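Local coordinates for Bpsl2520 (Burkholderia pseudomallei K96243, PDB 6F03), which is of unknown function but is a secreted antigen of the DUF2059 family, made with a signal sequence, at residues B[92-95]-B[96-99]; B[119-122]-B[123-127]; B[168-171]-B[172-175]. All blocks are in the same frame, centred on the assembly; numbering follows the deposited sequence.

Contact 1: B[92-95]-B[96-99]; sequences QKQA and AVPT
The ring of Pro98 sits one turn beyond Ala95 and turns its CD onto the carbonyl of that residue, with CD 3.1 Å from Ala95 O; CG follows at 3.8 Å from Ala95 O. Val97 leans on other carbonyls of the preceding turn: with CG1 anti to the backbone N (chi1 166°), CG2 is left beside that N, 3.6 Å from Lys93 O. The methyl of Ala96 also leans on this turn, its CB 3.4 Å from Gln92 O and close to Lys93 O as well. Together these groups mark a proline kink inside helix 90-111, because Pro98 has no N-H for the oxygen of Gln94 and the N of Thr99 also has no bond to the turn before. The bonds just before the kink are weak too: Ala96 N is shared between Gln92 O and Lys93 O, each 3.0 Å away, and Val97 N reaches Lys93 O at 3.4 Å. Lys93, extended beyond CG, gives NZ to Asn85 O, just past the end of helix 55-84, with weak bonds to the oxygens of Leu82 and Ser83. Ala96, buried among mostly exposed neighbours, rests on Val195 of the second subunit.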
loop_
_atom_site.group_PDB
_atom_site.type_symbol
_atom_site.label_atom_id
_atom_site.label_comp_id
_atom_site.label_asym_id
_atom_site.label_seq_id
_atom_site.Cartn_x
_atom_site.Cartn_y
_atom_site.Cartn_z
ATOM N N GLN B 92 -3.776 4.573 -38.238
ATOM C CA GLN B 92 -4.610 5.600 -37.625
ATOM C C GLN B 92 -4.531 5.546 -36.104
ATOM O O GLN B 92 -4.549 6.590 -35.437
ATOM C CB GLN B 92 -6.045 5.431 -38.097
ATOM C CG GLN B 92 -6.227 5.811 -39.546
ATOM C CD GLN B 92 -7.520 5.289 -40.091
ATOM O OE1 GLN B 92 -8.112 4.361 -39.536
ATOM N NE2 GLN B 92 -7.960 5.853 -41.208
ATOM N N LYS B 93 -4.449 4.336 -35.542
ATOM C CA LYS B 93 -4.308 4.189 -34.099
ATOM C C LYS B 93 -2.979 4.757 -33.633
ATOM O O LYS B 93 -2.931 5.527 -32.670
ATOM C CB LYS B 93 -4.427 2.709 -33.700
ATOM C CG LYS B 93 -5.819 2.090 -33.868
ATOM C CD LYS B 93 -5.831 0.626 -33.437
ATOM C CE LYS B 93 -7.236 0.042 -33.505
ATOM N NZ LYS B 93 -7.315 -1.373 -33.027
ATOM N N GLN B 94 -1.901 4.441 -34.353
ATOM C CA GLN B 94 -0.584 4.921 -33.960
ATOM C C GLN B 94 -0.524 6.441 -34.028
ATOM O O GLN B 94 0.108 7.077 -33.179
ATOM C CB GLN B 94 0.475 4.285 -34.869
ATOM C CG GLN B 94 1.904 4.406 -34.384
ATOM C CD GLN B 94 2.149 3.560 -33.144
ATOM O OE1 GLN B 94 2.321 4.076 -32.042
ATOM N NE2 GLN B 94 2.149 2.235 -33.326
ATOM N N ALA B 95 -1.204 7.038 -35.015
ATOM C CA ALA B 95 -1.265 8.487 -35.170
ATOM C C ALA B 95 -2.204 9.161 -34.170
ATOM O O ALA B 95 -2.065 10.363 -33.923
ATOM C CB ALA B 95 -1.702 8.843 -36.588
ATOM N N ALA B 96 -3.153 8.419 -33.590
ATOM C CA ALA B 96 -4.094 8.996 -32.638
ATOM C C ALA B 96 -3.494 9.116 -31.243
ATOM O O ALA B 96 -4.023 9.869 -30.411
ATOM C CB ALA B 96 -5.379 8.164 -32.584
ATOM N N VAL B 97 -2.409 8.383 -30.976
ATOM C CA VAL B 97 -1.793 8.407 -29.650
ATOM C C VAL B 97 -1.491 9.823 -29.183
ATOM O O VAL B 97 -1.834 10.157 -28.041
ATOM C CB VAL B 97 -0.539 7.505 -29.638
ATOM C CG1 VAL B 97 0.284 7.794 -28.405
ATOM C CG2 VAL B 97 -0.949 6.035 -29.714
ATOM N N PRO B 98 -0.869 10.693 -29.986
ATOM C CA PRO B 98 -0.503 12.025 -29.469
ATOM C C PRO B 98 -1.684 12.825 -28.953
ATOM O O PRO B 98 -1.599 13.419 -27.869
ATOM C CB PRO B 98 0.148 12.694 -30.687
ATOM C CG PRO B 98 0.661 11.567 -31.511
ATOM C CD PRO B 98 -0.324 10.451 -31.334
ATOM N N THR B 99 -2.791 12.858 -29.698
ATOM C CA THR B 99 -3.949 13.629 -29.259
ATOM C C THR B 99 -4.705 12.943 -28.125
ATOM O O THR B 99 -5.285 13.621 -27.267
ATOM C CB THR B 99 -4.893 13.881 -30.430
ATOM O OG1 THR B 99 -5.973 14.706 -29.981
ATOM C CG2 THR B 99 -5.454 12.566 -30.959
#

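Contact 2: B[119-122]-B[123-127]; sequences QQFT and NDAMQ
The amides of Gln119 and Asn123 meet with their planes 43° apart. Gln119 NE2 donates to Asn123 OD1 at 2.6 Å; the acceptor lies in the plane of the Gln119 amide, but NE2 stands above the Asn123 carbonyl plane, 44° out of it, and so misses the lone pairs. A bend at chi2 of Gln119 (62°) brings its amide round to this position, while CG of Asn123 settles 3.2 Å from Gln119 O. That same oxygen takes the backbone bond from Asn123 N, at 2.8 Å. On the next side of the helix the side chains of Gln120 and Asp124 lie side by side and point the same way, Gln120 CG passing 4.0 Å from Asp124 OD2. The Phe121 ring makes edge-to-face pairs with Phe116 and with Tyr176 of the second subunit, and Ala125 approaches it obliquely, CB 4.5 Å from Phe121 CE2. Gln119-Asn123, Gln120-Asp124 and Phe121-Ala125 are i to i+4 pairs on the opening turns of helix 119-136, whose backbone is regular: Ala125 N bonds Phe121 O at 2.8 Å, and Met126 N bonds Thr122 O at 2.9 Å. Phe121 and Ala125 also lie on helix 55-84, through Ala63 and Val59, and Leu172 of the second subunit packs on both. Gln120 NE2 and Asp124 OD2 share the hydroxyl of Tyr176 of the second subunit, and Lys175 of that subunit adds a salt bridge to Asp124 OD2. With a phenol and an ammonium group on one oxygen, the carboxylate is probably stabilised in its charged form; its bonds join this helix to the second subunit.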
loop_
_atom_site.group_PDB
_atom_site.type_symbol
_atom_site.label_atom_id
_atom_site.label_comp_id
_atom_site.label_asym_id
_atom_site.label_seq_id
_atom_site.Cartn_x
_atom_site.Cartn_y
_atom_site.Cartn_z
ATOM N N GLN B 119 -23.315 8.112 -2.136
ATOM C CA GLN B 119 -23.847 7.685 -0.852
ATOM C C GLN B 119 -23.931 6.167 -0.779
ATOM O O GLN B 119 -23.762 5.584 0.302
ATOM C CB GLN B 119 -25.226 8.309 -0.617
ATOM C CG GLN B 119 -25.828 7.967 0.756
ATOM C CD GLN B 119 -24.983 8.490 1.917
ATOM O OE1 GLN B 119 -24.646 9.674 1.975
ATOM N NE2 GLN B 119 -24.596 7.597 2.820
ATOM N N GLN B 120 -24.203 5.518 -1.918
ATOM C CA GLN B 120 -24.255 4.063 -1.959
ATOM C C GLN B 120 -22.918 3.456 -1.559
ATOM O O GLN B 120 -22.871 2.488 -0.780
ATOM C CB GLN B 120 -24.652 3.608 -3.367
ATOM C CG GLN B 120 -24.753 2.091 -3.567
ATOM C CD GLN B 120 -24.922 1.710 -5.053
ATOM O OE1 GLN B 120 -25.928 2.050 -5.682
ATOM N NE2 GLN B 120 -23.930 1.020 -5.612
ATOM N N PHE B 121 -21.816 4.021 -2.056
ATOM C CA PHE B 121 -20.519 3.498 -1.652
ATOM C C PHE B 121 -20.311 3.668 -0.153
ATOM O O PHE B 121 -19.929 2.720 0.541
ATOM C CB PHE B 121 -19.380 4.173 -2.414
ATOM C CG PHE B 121 -18.026 3.589 -2.070
ATOM C CD1 PHE B 121 -17.626 2.367 -2.621
ATOM C CD2 PHE B 121 -17.186 4.224 -1.160
ATOM C CE1 PHE B 121 -16.404 1.799 -2.310
ATOM C CE2 PHE B 121 -15.950 3.660 -0.819
ATOM C CZ PHE B 121 -15.559 2.436 -1.404
ATOM N N THR B 122 -20.562 4.878 0.364
ATOM C CA THR B 122 -20.417 5.146 1.797
ATOM C C THR B 122 -21.240 4.185 2.643
ATOM O O THR B 122 -20.741 3.631 3.631
ATOM C CB THR B 122 -20.816 6.593 2.082
ATOM O OG1 THR B 122 -19.920 7.447 1.380
ATOM C CG2 THR B 122 -20.726 6.905 3.582
ATOM N N ASN B 123 -22.516 3.993 2.284
ATOM C CA ASN B 123 -23.355 3.044 3.001
ATOM C C ASN B 123 -22.742 1.659 2.977
ATOM O O ASN B 123 -22.629 1.000 4.019
ATOM C CB ASN B 123 -24.756 3.004 2.393
ATOM C CG ASN B 123 -25.523 4.280 2.618
ATOM O OD1 ASN B 123 -25.123 5.124 3.427
ATOM N ND2 ASN B 123 -26.646 4.426 1.925
ATOM N N ASP B 124 -22.304 1.215 1.792
ATOM C CA ASP B 124 -21.762 -0.128 1.666
ATOM C C ASP B 124 -20.484 -0.282 2.482
ATOM O O ASP B 124 -20.276 -1.315 3.137
ATOM C CB ASP B 124 -21.495 -0.450 0.196
ATOM C CG ASP B 124 -22.762 -0.784 -0.566
ATOM O OD1 ASP B 124 -23.825 -0.966 0.065
ATOM O OD2 ASP B 124 -22.698 -0.870 -1.811
ATOM N N ALA B 125 -19.643 0.756 2.500
ATOM C CA ALA B 125 -18.429 0.685 3.305
ATOM C C ALA B 125 -18.763 0.655 4.799
ATOM O O ALA B 125 -18.078 -0.019 5.577
ATOM C CB ALA B 125 -17.497 1.851 2.977
HETATM N N MSE B 126 -19.828 1.331 5.215
HETATM C CA MSE B 126 -20.253 1.200 6.607
HETATM C C MSE B 126 -20.689 -0.245 6.899
HETATM O O MSE B 126 -20.229 -0.848 7.857
HETATM C CB MSE B 126 -21.377 2.170 6.947
HETATM C CG MSE B 126 -21.614 2.264 8.446
HETATM SE SE MSE B 126 -22.962 3.576 8.919
HETATM C CE MSE B 126 -22.416 4.975 7.653
ATOM N N GLN B 127 -21.570 -0.809 6.072
ATOM C CA GLN B 127 -21.947 -2.205 6.279
ATOM C C GLN B 127 -20.723 -3.122 6.271
ATOM O O GLN B 127 -20.657 -4.084 7.040
ATOM C CB GLN B 127 -22.958 -2.656 5.228
ATOM C CG GLN B 127 -23.358 -4.118 5.379
ATOM C CD GLN B 127 -24.217 -4.363 6.613
ATOM O OE1 GLN B 127 -23.787 -5.029 7.571
ATOM N NE2 GLN B 127 -25.446 -3.837 6.594
#

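Contact 3: B[168-171]-B[172-175]; sequences VVNG and LMQK
Val168 and Leu172 stand side by side one turn apart, Val168 CG1 touching Leu172 CD1 at 3.9 Å, on a buried apolar flank of the long helix 152-193. With CG of Leu172 anti to the carbonyl carbon (chi1 -64°), the branch leans back over the previous turn and sets CG 3.3 Å from Val168 O. Both residues are buried under the second subunit, where Ala132 packs on Val168 and Ala125 on Leu172. An acetate ion, probably from the crystallisation liquor, lies about 4 Å from the Val168 side chain. Val169 continues the apolar flank: the chain of selenomethionine Met173, bent at chi3, passes obliquely across it and lays its CE 3.8 Å from Val169 CG1, and Ile62 of the second subunit also rests on Val169. The other side of the helix is looser. Asn170, Gln174 and Lys175 are exposed, and Gln174 touches the turn before it chiefly through its aliphatic carbons, CG being 3.5 Å from Asn170 O. The i to i+4 backbone bonds run unbroken through both sides, Lys175 N to Gly171 O being 3.2 Å. Lys175, bent at chi3 and chi4, folds back beside Gly171, leaving NZ 3.8 Å from Gly171 O.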
loop_
_atom_site.group_PDB
_atom_site.type_symbol
_atom_site.label_atom_id
_atom_site.label_comp_id
_atom_site.label_asym_id
_atom_site.label_seq_id
_atom_site.Cartn_x
_atom_site.Cartn_y
_atom_site.Cartn_z
ATOM N N VAL B 168 8.339 5.230 10.783
ATOM C CA VAL B 168 9.251 4.093 10.718
ATOM C C VAL B 168 9.543 3.718 9.262
ATOM O O VAL B 168 10.700 3.676 8.831
ATOM C CB VAL B 168 8.677 2.910 11.516
ATOM C CG1 VAL B 168 9.466 1.666 11.224
ATOM C CG2 VAL B 168 8.710 3.232 13.037
ATOM N N VAL B 169 8.496 3.481 8.477
ATOM C CA VAL B 169 8.673 2.995 7.109
ATOM C C VAL B 169 9.340 4.054 6.230
ATOM O O VAL B 169 10.273 3.757 5.475
ATOM C CB VAL B 169 7.316 2.547 6.544
ATOM C CG1 VAL B 169 7.425 2.181 5.062
ATOM C CG2 VAL B 169 6.760 1.376 7.388
ATOM N N ASN B 170 8.888 5.307 6.316
ATOM C CA ASN B 170 9.470 6.362 5.475
ATOM C C ASN B 170 10.933 6.621 5.817
ATOM O O ASN B 170 11.744 6.892 4.922
ATOM C CB ASN B 170 8.685 7.671 5.618
ATOM C CG ASN B 170 7.296 7.581 5.028
ATOM O OD1 ASN B 170 6.995 6.668 4.244
ATOM N ND2 ASN B 170 6.426 8.520 5.416
ATOM N N GLY B 171 11.283 6.578 7.110
ATOM C CA GLY B 171 12.670 6.783 7.491
ATOM C C GLY B 171 13.588 5.698 6.959
ATOM O O GLY B 171 14.695 5.981 6.500
ATOM N N LEU B 172 13.157 4.436 7.054
ATOM C CA LEU B 172 13.961 3.330 6.551
ATOM C C LEU B 172 14.043 3.356 5.023
ATOM O O LEU B 172 15.103 3.101 4.443
ATOM C CB LEU B 172 13.376 2.009 7.044
ATOM C CG LEU B 172 13.413 1.798 8.573
ATOM C CD1 LEU B 172 12.522 0.653 8.967
ATOM C CD2 LEU B 172 14.843 1.548 9.049
HETATM N N MSE B 173 12.936 3.670 4.360
HETATM C CA MSE B 173 12.911 3.856 2.919
HETATM C C MSE B 173 13.935 4.914 2.488
HETATM O O MSE B 173 14.677 4.717 1.532
HETATM C CB MSE B 173 11.504 4.254 2.477
HETATM C CG MSE B 173 11.175 3.986 1.020
HETATM SE SE MSE B 173 9.408 4.710 0.566
HETATM C CE MSE B 173 8.299 3.439 1.554
ATOM N N GLN B 174 13.993 6.038 3.204
ATOM C CA GLN B 174 14.925 7.087 2.813
ATOM C C GLN B 174 16.370 6.630 2.952
ATOM O O GLN B 174 17.221 6.990 2.134
ATOM C CB GLN B 174 14.665 8.349 3.630
ATOM C CG GLN B 174 13.536 9.210 3.035
ATOM C CD GLN B 174 13.165 10.421 3.893
ATOM O OE1 GLN B 174 13.780 10.683 4.928
ATOM N NE2 GLN B 174 12.151 11.166 3.455
ATOM N N LYS B 175 16.674 5.832 3.973
ATOM C CA LYS B 175 18.048 5.382 4.149
ATOM C C LYS B 175 18.412 4.223 3.228
ATOM O O LYS B 175 19.577 4.097 2.840
ATOM C CB LYS B 175 18.290 4.970 5.597
ATOM C CG LYS B 175 18.532 6.132 6.545
ATOM C CD LYS B 175 19.026 5.636 7.902
ATOM C CE LYS B 175 17.870 5.255 8.813
ATOM N NZ LYS B 175 17.171 6.473 9.328
#

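Each contact joins neighbouring turns of one helix, so none closes a long loop; along the chain the three follow in series, without nesting or crossing. Contact 1 comes first, on helix 90-111 at the far end of the elongated chain. Contact 2 opens the helix that follows, 119-136, with its centre about 40 Å from that of contact 1. Contact 3 lies on the long helix 152-193, on the opposite side of the chain's centre from contact 2. The second subunit joins the regions of contacts 2 and 3: Gln120, Phe121, Asp124 and Ala125 meet Leu172, Lys175 and Tyr176 of the other copy; contact 1 touches that subunit separately, through Ala96 on Val195.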